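Local coordinates for putative cell adhesion protein (Bacteroides thetaiotaomicron, PDB 4DGU) that probably acts as a fimbrillin-like pilus component in bacterial cell adhesion and binds zinc ions, at residues S17-A21 and P35-I40; A49-Y55 and V77-H82; L152-G156 and V189-I194. All blocks are in the same frame, centred on the assembly; numbering follows the deposited sequence.

Contact 1 of 3, residues S17-A21 and P35-I40; sequences SIDDA and PARNSI
A short helix packed against the end of strand 13-20 in a fimbrillin-like beta domain illustrates how one acidic side chain can tie a helical turn to a strand. Strand residues 17-20 pair on their other flank with strand 120-135; residues 36-39 form a weakly bonded helical turn, with Asn38 N bonded to Pro35 O (2.9 Å) and Ile40 N to Ala36 O (2.8 Å). Ile18 lies nearest Arg37 (CA atoms 5.4 Å apart) and Asp20 nearest Ala36 (5.9 Å). Apolar contact comes from Ile18, whose CG2 meets Ala36 CB at 3.7 Å and Ile40 CD1 at 3.8 Å; Phe125 and Val60 extend this buried patch. The charged pair is long: Asp20 OD2 and Arg37 NH2 lie 4.0 Å apart, no N-H pointing at the oxygen. Water 1 donates to Asp20 OD2 (2.7 Å) and accepts from Arg37 N (2.8 Å). Asp20, in the m rotamer, also binds Asn31 through OD1, the same oxygen that accepts a hydrogen bond from Ala36 N at 2.8 Å.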
# COMPACT_ATOMS: atom_id res chain seq x y z
N SER A 17 -20.99 -30.70 7.12
CA SER A 17 -19.54 -30.61 7.29
C SER A 17 -19.18 -29.13 7.33
O SER A 17 -19.77 -28.32 6.61
CB SER A 17 -18.79 -31.38 6.20
OG SER A 17 -18.70 -30.65 4.99
N ILE A 18 -18.25 -28.77 8.22
CA ILE A 18 -17.82 -27.39 8.45
C ILE A 18 -16.60 -27.07 7.62
O ILE A 18 -15.51 -27.56 7.89
CB ILE A 18 -17.57 -27.12 9.97
CG1 ILE A 18 -18.78 -27.56 10.84
CG2 ILE A 18 -17.15 -25.65 10.24
CD1 ILE A 18 -20.18 -26.92 10.48
N ASP A 19 -16.77 -26.22 6.62
CA ASP A 19 -15.67 -25.84 5.76
C ASP A 19 -15.48 -24.32 5.84
O ASP A 19 -16.22 -23.67 6.58
CB ASP A 19 -15.93 -26.32 4.32
CG ASP A 19 -15.69 -27.81 4.07
OD1 ASP A 19 -14.93 -28.44 4.86
OD2 ASP A 19 -16.21 -28.33 3.06
N ASP A 20 -14.48 -23.77 5.13
CA ASP A 20 -14.19 -22.34 5.14
C ASP A 20 -14.53 -21.69 3.82
O ASP A 20 -14.34 -22.32 2.79
CB ASP A 20 -12.70 -22.11 5.44
CG ASP A 20 -12.29 -22.58 6.82
OD1 ASP A 20 -12.67 -21.93 7.81
OD2 ASP A 20 -11.58 -23.59 6.91
N ALA A 21 -14.97 -20.43 3.85
CA ALA A 21 -15.22 -19.69 2.62
C ALA A 21 -13.89 -19.29 1.99
O ALA A 21 -12.91 -19.07 2.72
CB ALA A 21 -16.06 -18.46 2.89
N PRO A 35 -9.14 -22.00 11.40
CA PRO A 35 -10.14 -22.71 10.55
C PRO A 35 -11.50 -22.84 11.23
O PRO A 35 -11.55 -23.08 12.42
CB PRO A 35 -9.49 -24.09 10.32
CG PRO A 35 -8.04 -23.90 10.61
CD PRO A 35 -7.96 -22.85 11.67
N ALA A 36 -12.61 -22.69 10.48
CA ALA A 36 -13.98 -22.78 11.03
C ALA A 36 -14.20 -24.11 11.78
O ALA A 36 -14.84 -24.09 12.83
CB ALA A 36 -15.02 -22.59 9.94
N ARG A 37 -13.63 -25.24 11.27
CA ARG A 37 -13.74 -26.58 11.86
C ARG A 37 -13.11 -26.63 13.28
O ARG A 37 -13.42 -27.55 14.04
CB ARG A 37 -13.10 -27.64 10.93
CG ARG A 37 -11.57 -27.59 10.81
CD ARG A 37 -11.01 -28.56 9.78
NE ARG A 37 -10.63 -27.89 8.53
CZ ARG A 37 -9.44 -27.35 8.30
NH1 ARG A 37 -8.48 -27.41 9.22
NH2 ARG A 37 -9.19 -26.74 7.15
N ASN A 38 -12.22 -25.68 13.62
CA ASN A 38 -11.57 -25.63 14.95
C ASN A 38 -12.48 -24.92 15.97
O ASN A 38 -12.33 -25.14 17.16
CB ASN A 38 -10.19 -24.96 14.88
CG ASN A 38 -9.10 -25.81 14.26
OD1 ASN A 38 -9.35 -26.86 13.65
ND2 ASN A 38 -7.86 -25.38 14.41
N SER A 39 -13.45 -24.12 15.50
CA SER A 39 -14.46 -23.41 16.31
C SER A 39 -15.74 -24.22 16.39
O SER A 39 -16.26 -24.46 17.47
CB SER A 39 -14.78 -22.05 15.70
OG SER A 39 -13.65 -21.20 15.80
N ILE A 40 -16.23 -24.66 15.22
CA ILE A 40 -17.46 -25.44 15.13
C ILE A 40 -17.09 -26.93 15.09
O ILE A 40 -17.00 -27.56 14.04
CB ILE A 40 -18.35 -24.99 13.95
CG1 ILE A 40 -18.26 -23.46 13.73
CG2 ILE A 40 -19.79 -25.46 14.19
CD1 ILE A 40 -18.79 -22.97 12.42
O HOH W 1 -12.94 -25.29 8.54

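Contact 2 of 3, residues A49-Y55 and V77-H82; sequences AASGQDY and VTFYAH
The small side chains of Ala49 and Ala50 pack against larger ones on segment 77-82, the strands running antiparallel. Ala49 faces Tyr80 as a hydrogen-bonded pair: Ala49 N to Tyr80 O is 2.9 Å and Tyr80 N to Ala49 O is 2.8 Å. Ala50 and Phe79 form the next, non-hydrogen-bonded pair, their CA atoms 4.4 Å apart, and Ser51 N continues the ladder to Thr78 O at 2.9 Å. On the face of Ala50, its methyl packs against Val77 CG1 (4.0 Å from Ala50 CB) and Phe79 CE1 (4.2 Å from Ala50 CB). The pair belongs to the large mixed sheet of the fimbrillin-like fold, where 45-50 also pairs with 56-59 and 77-83 with 108-114. A type II turn from Ala50 to Gln53, with Gly52 at positive phi, then swings the chain back over the Ala49 face. Here the Tyr80 ring, chi1 m, lies with its edge against Ser51 CB (Tyr80 CE2 to Ser51 CB 3.8 Å), while Tyr55 CE1 rests 3.8 Å from Tyr80 CB. His82 turns its edge to the Tyr55 face in a T-shaped stack, centroids 4.9 Å apart and planes at 76°; Tyr55 OH and His82 NE2 both hydrogen-bond Leu160 O.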
# COMPACT_ATOMS: atom_id res chain seq x y z
N ALA A 49 -30.84 -22.47 8.31
CA ALA A 49 -32.08 -22.29 7.56
C ALA A 49 -31.85 -22.46 6.06
O ALA A 49 -30.76 -22.21 5.55
CB ALA A 49 -32.66 -20.91 7.82
N ALA A 50 -32.90 -22.91 5.37
CA ALA A 50 -32.94 -22.93 3.93
C ALA A 50 -33.51 -21.58 3.55
O ALA A 50 -34.28 -21.01 4.33
CB ALA A 50 -33.82 -24.06 3.42
N SER A 51 -33.13 -21.06 2.36
CA SER A 51 -33.60 -19.76 1.90
C SER A 51 -35.14 -19.60 2.09
O SER A 51 -35.93 -20.50 1.79
CB SER A 51 -33.19 -19.52 0.44
OG SER A 51 -34.07 -18.68 -0.30
N GLY A 52 -35.51 -18.45 2.62
CA GLY A 52 -36.91 -18.08 2.88
C GLY A 52 -37.56 -18.77 4.06
O GLY A 52 -38.78 -18.75 4.16
N GLN A 53 -36.76 -19.37 4.97
CA GLN A 53 -37.23 -20.14 6.13
C GLN A 53 -36.58 -19.65 7.41
O GLN A 53 -35.64 -18.87 7.34
CB GLN A 53 -36.94 -21.65 5.93
CG GLN A 53 -37.63 -22.25 4.71
CD GLN A 53 -39.15 -22.18 4.78
OE1 GLN A 53 -39.81 -21.58 3.93
NE2 GLN A 53 -39.73 -22.82 5.77
N ASP A 54 -37.09 -20.08 8.57
CA ASP A 54 -36.55 -19.67 9.87
C ASP A 54 -35.34 -20.49 10.24
O ASP A 54 -35.27 -21.67 9.90
CB ASP A 54 -37.61 -19.81 11.00
CG ASP A 54 -38.88 -18.98 10.90
OD1 ASP A 54 -39.99 -19.57 10.97
OD2 ASP A 54 -38.78 -17.72 10.83
N TYR A 55 -34.41 -19.87 11.00
CA TYR A 55 -33.21 -20.54 11.52
C TYR A 55 -33.62 -21.50 12.64
O TYR A 55 -34.38 -21.13 13.53
CB TYR A 55 -32.20 -19.50 12.02
CG TYR A 55 -31.52 -18.72 10.91
CD1 TYR A 55 -30.49 -19.29 10.17
CD2 TYR A 55 -31.86 -17.39 10.66
CE1 TYR A 55 -29.82 -18.56 9.18
CE2 TYR A 55 -31.19 -16.65 9.67
CZ TYR A 55 -30.18 -17.25 8.92
OH TYR A 55 -29.53 -16.55 7.93
N VAL A 77 -30.83 -26.06 -3.38
CA VAL A 77 -31.22 -25.42 -2.12
C VAL A 77 -30.04 -24.64 -1.57
O VAL A 77 -28.92 -25.16 -1.50
CB VAL A 77 -31.71 -26.47 -1.07
CG1 VAL A 77 -32.29 -25.79 0.17
CG2 VAL A 77 -32.74 -27.41 -1.67
N THR A 78 -30.32 -23.43 -1.11
CA THR A 78 -29.30 -22.60 -0.47
C THR A 78 -29.58 -22.63 1.04
O THR A 78 -30.70 -22.36 1.46
CB THR A 78 -29.30 -21.19 -1.05
OG1 THR A 78 -29.17 -21.29 -2.46
CG2 THR A 78 -28.17 -20.35 -0.50
N PHE A 79 -28.53 -22.96 1.83
CA PHE A 79 -28.58 -22.98 3.27
C PHE A 79 -27.75 -21.81 3.82
O PHE A 79 -26.83 -21.36 3.16
CB PHE A 79 -28.07 -24.31 3.83
CG PHE A 79 -28.90 -25.50 3.43
CD1 PHE A 79 -30.03 -25.85 4.16
CD2 PHE A 79 -28.55 -26.27 2.32
CE1 PHE A 79 -30.82 -26.93 3.77
CE2 PHE A 79 -29.33 -27.35 1.95
CZ PHE A 79 -30.46 -27.68 2.67
N TYR A 80 -28.14 -21.30 5.00
CA TYR A 80 -27.53 -20.19 5.72
C TYR A 80 -27.35 -20.60 7.15
O TYR A 80 -28.25 -21.21 7.71
CB TYR A 80 -28.41 -18.94 5.63
CG TYR A 80 -28.64 -18.46 4.22
CD1 TYR A 80 -27.68 -17.69 3.56
CD2 TYR A 80 -29.79 -18.81 3.52
CE1 TYR A 80 -27.88 -17.25 2.25
CE2 TYR A 80 -30.01 -18.36 2.22
CZ TYR A 80 -29.06 -17.58 1.59
OH TYR A 80 -29.23 -17.17 0.29
N ALA A 81 -26.20 -20.29 7.75
CA ALA A 81 -25.95 -20.70 9.12
C ALA A 81 -25.19 -19.65 9.92
O ALA A 81 -24.28 -19.01 9.40
CB ALA A 81 -25.19 -22.02 9.14
N HIS A 82 -25.54 -19.52 11.21
CA HIS A 82 -24.88 -18.64 12.17
C HIS A 82 -24.20 -19.46 13.25
O HIS A 82 -24.77 -20.43 13.73
CB HIS A 82 -25.87 -17.66 12.83
CG HIS A 82 -26.37 -16.59 11.92
ND1 HIS A 82 -25.73 -15.36 11.81
CD2 HIS A 82 -27.45 -16.59 11.10
CE1 HIS A 82 -26.43 -14.66 10.94
NE2 HIS A 82 -27.48 -15.36 10.48

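Contact 3 of 3, residues L152-G156 and V189-I194; sequences LKNEG and VLPQKI. With ZN (zinc ion), chain C.
Where a strand is interrupted, a glutamine side chain can take the place of a neighbouring backbone. Gln192, with chi1 p and chi2 t, extends its amide along Lys153: OE1 of Gln192 accepts from Lys153 N at 3.0 Å, and NE2 of Gln192 donates to Lys153 O at 2.8 Å. The second amide proton goes to Leu190 O, 2.9 Å from Gln192 NE2, tying the loop to itself. Lys153 NZ leads away and is met by Ala171 O. Apolar groups flank these bonds. Leu152 CD1 touches Val189 CG1 at 3.8 Å and Leu152 CD2 touches Ile194 CG1 at 3.9 Å; on the far side of the amide, Leu190 CD1 lies 3.6 Å from Gly156 N, beside a residue without a side chain. The CA atoms of Asn154 and Leu190 come within 6.4 Å. Glu155 points away from the loop, and its OE2 binds zinc at 2.1 Å together with Glu174. A side-chain amide bridging both backbone groups of one residue thus joins the loop after strand 188-189 to strand 147-159 of a fimbrillin-like beta domain, beside a surface zinc site.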
# COMPACT_ATOMS: atom_id res chain seq x y z
N LEU A 152 -11.41 0.50 20.85
CA LEU A 152 -12.19 0.42 19.62
C LEU A 152 -13.68 0.44 19.91
O LEU A 152 -14.10 0.27 21.04
CB LEU A 152 -11.86 -0.90 18.90
CG LEU A 152 -10.46 -1.05 18.33
CD1 LEU A 152 -10.23 -2.46 17.86
CD2 LEU A 152 -10.18 -0.03 17.20
N LYS A 153 -14.49 0.61 18.86
CA LYS A 153 -15.94 0.59 18.98
C LYS A 153 -16.36 -0.88 19.14
O LYS A 153 -15.88 -1.77 18.42
CB LYS A 153 -16.57 1.30 17.78
CG LYS A 153 -16.27 2.79 17.80
CD LYS A 153 -16.54 3.50 16.49
CE LYS A 153 -15.82 4.83 16.42
NZ LYS A 153 -16.15 5.74 17.56
N ASN A 154 -17.20 -1.14 20.14
CA ASN A 154 -17.57 -2.48 20.54
C ASN A 154 -19.07 -2.78 20.38
O ASN A 154 -19.55 -3.78 20.92
CB ASN A 154 -17.11 -2.65 21.99
CG ASN A 154 -17.10 -4.04 22.51
OD1 ASN A 154 -16.49 -4.94 21.94
ND2 ASN A 154 -17.78 -4.24 23.62
N GLU A 155 -19.80 -1.96 19.60
CA GLU A 155 -21.23 -2.21 19.33
C GLU A 155 -21.56 -2.01 17.87
O GLU A 155 -21.14 -1.04 17.26
CB GLU A 155 -22.17 -1.33 20.18
CG GLU A 155 -22.37 -1.81 21.61
CD GLU A 155 -21.32 -1.31 22.57
OE1 GLU A 155 -20.81 -0.18 22.37
OE2 GLU A 155 -21.02 -2.04 23.55
N GLY A 156 -22.32 -2.94 17.33
CA GLY A 156 -22.71 -2.90 15.93
C GLY A 156 -23.99 -3.63 15.65
O GLY A 156 -24.65 -4.13 16.56
N VAL A 189 -12.82 -8.50 17.30
CA VAL A 189 -13.33 -7.12 17.32
C VAL A 189 -14.32 -6.98 16.18
O VAL A 189 -14.35 -7.80 15.25
CB VAL A 189 -12.23 -6.02 17.33
CG1 VAL A 189 -11.42 -6.04 18.62
CG2 VAL A 189 -11.32 -6.11 16.10
N LEU A 190 -15.17 -5.96 16.25
CA LEU A 190 -16.14 -5.78 15.19
C LEU A 190 -15.51 -5.03 14.03
O LEU A 190 -14.62 -4.21 14.28
CB LEU A 190 -17.40 -5.07 15.70
CG LEU A 190 -18.17 -5.72 16.86
CD1 LEU A 190 -19.29 -4.83 17.33
CD2 LEU A 190 -18.73 -7.10 16.48
N PRO A 191 -15.88 -5.34 12.74
CA PRO A 191 -15.28 -4.62 11.60
C PRO A 191 -15.52 -3.11 11.66
O PRO A 191 -16.63 -2.65 11.87
CB PRO A 191 -15.98 -5.22 10.38
CG PRO A 191 -16.59 -6.48 10.85
CD PRO A 191 -16.89 -6.32 12.29
N GLN A 192 -14.43 -2.35 11.52
CA GLN A 192 -14.40 -0.89 11.58
C GLN A 192 -13.11 -0.38 10.98
O GLN A 192 -12.14 -1.13 10.86
CB GLN A 192 -14.54 -0.40 13.03
CG GLN A 192 -13.48 -0.97 13.99
CD GLN A 192 -13.88 -0.83 15.43
OE1 GLN A 192 -13.68 0.20 16.05
NE2 GLN A 192 -14.45 -1.86 15.99
N LYS A 193 -13.09 0.91 10.65
CA LYS A 193 -11.91 1.56 10.13
C LYS A 193 -11.02 2.04 11.28
O LYS A 193 -11.49 2.72 12.20
CB LYS A 193 -12.30 2.72 9.20
CG LYS A 193 -11.12 3.58 8.73
CD LYS A 193 -10.92 3.52 7.24
CE LYS A 193 -9.71 4.29 6.79
NZ LYS A 193 -9.94 5.78 6.75
N ILE A 194 -9.73 1.70 11.19
CA ILE A 194 -8.69 2.20 12.11
C ILE A 194 -7.85 3.15 11.26
O ILE A 194 -7.38 2.74 10.20
CB ILE A 194 -7.85 1.07 12.75
CG1 ILE A 194 -8.70 0.11 13.61
CG2 ILE A 194 -6.68 1.67 13.55
CD1 ILE A 194 -8.00 -1.19 13.94
ZN ZN C . -20.29 -0.60 24.92

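The three contacts follow one another along the chain, each closing before the next opens, and none touches another. Contacts 1 and 2 are the closest couple, with centres 18 Å and nearest atoms about 7 Å apart: helix 36-39 runs on to strand 45-50, and both contacts reach the large mixed sheet. Contact 3 lies across the chain's centre from contact 1 (centres 24 Å apart) and 27 Å from contact 2, centre to centre. The contacts lie near separate zinc sites. Contact 3 holds a bound ion on Glu155; Asp19 in contact 1 and His107, about 6 Å from the side chains of His82 and Leu190, are zinc ligands of this protein whose ions are not bound to this chain in the model.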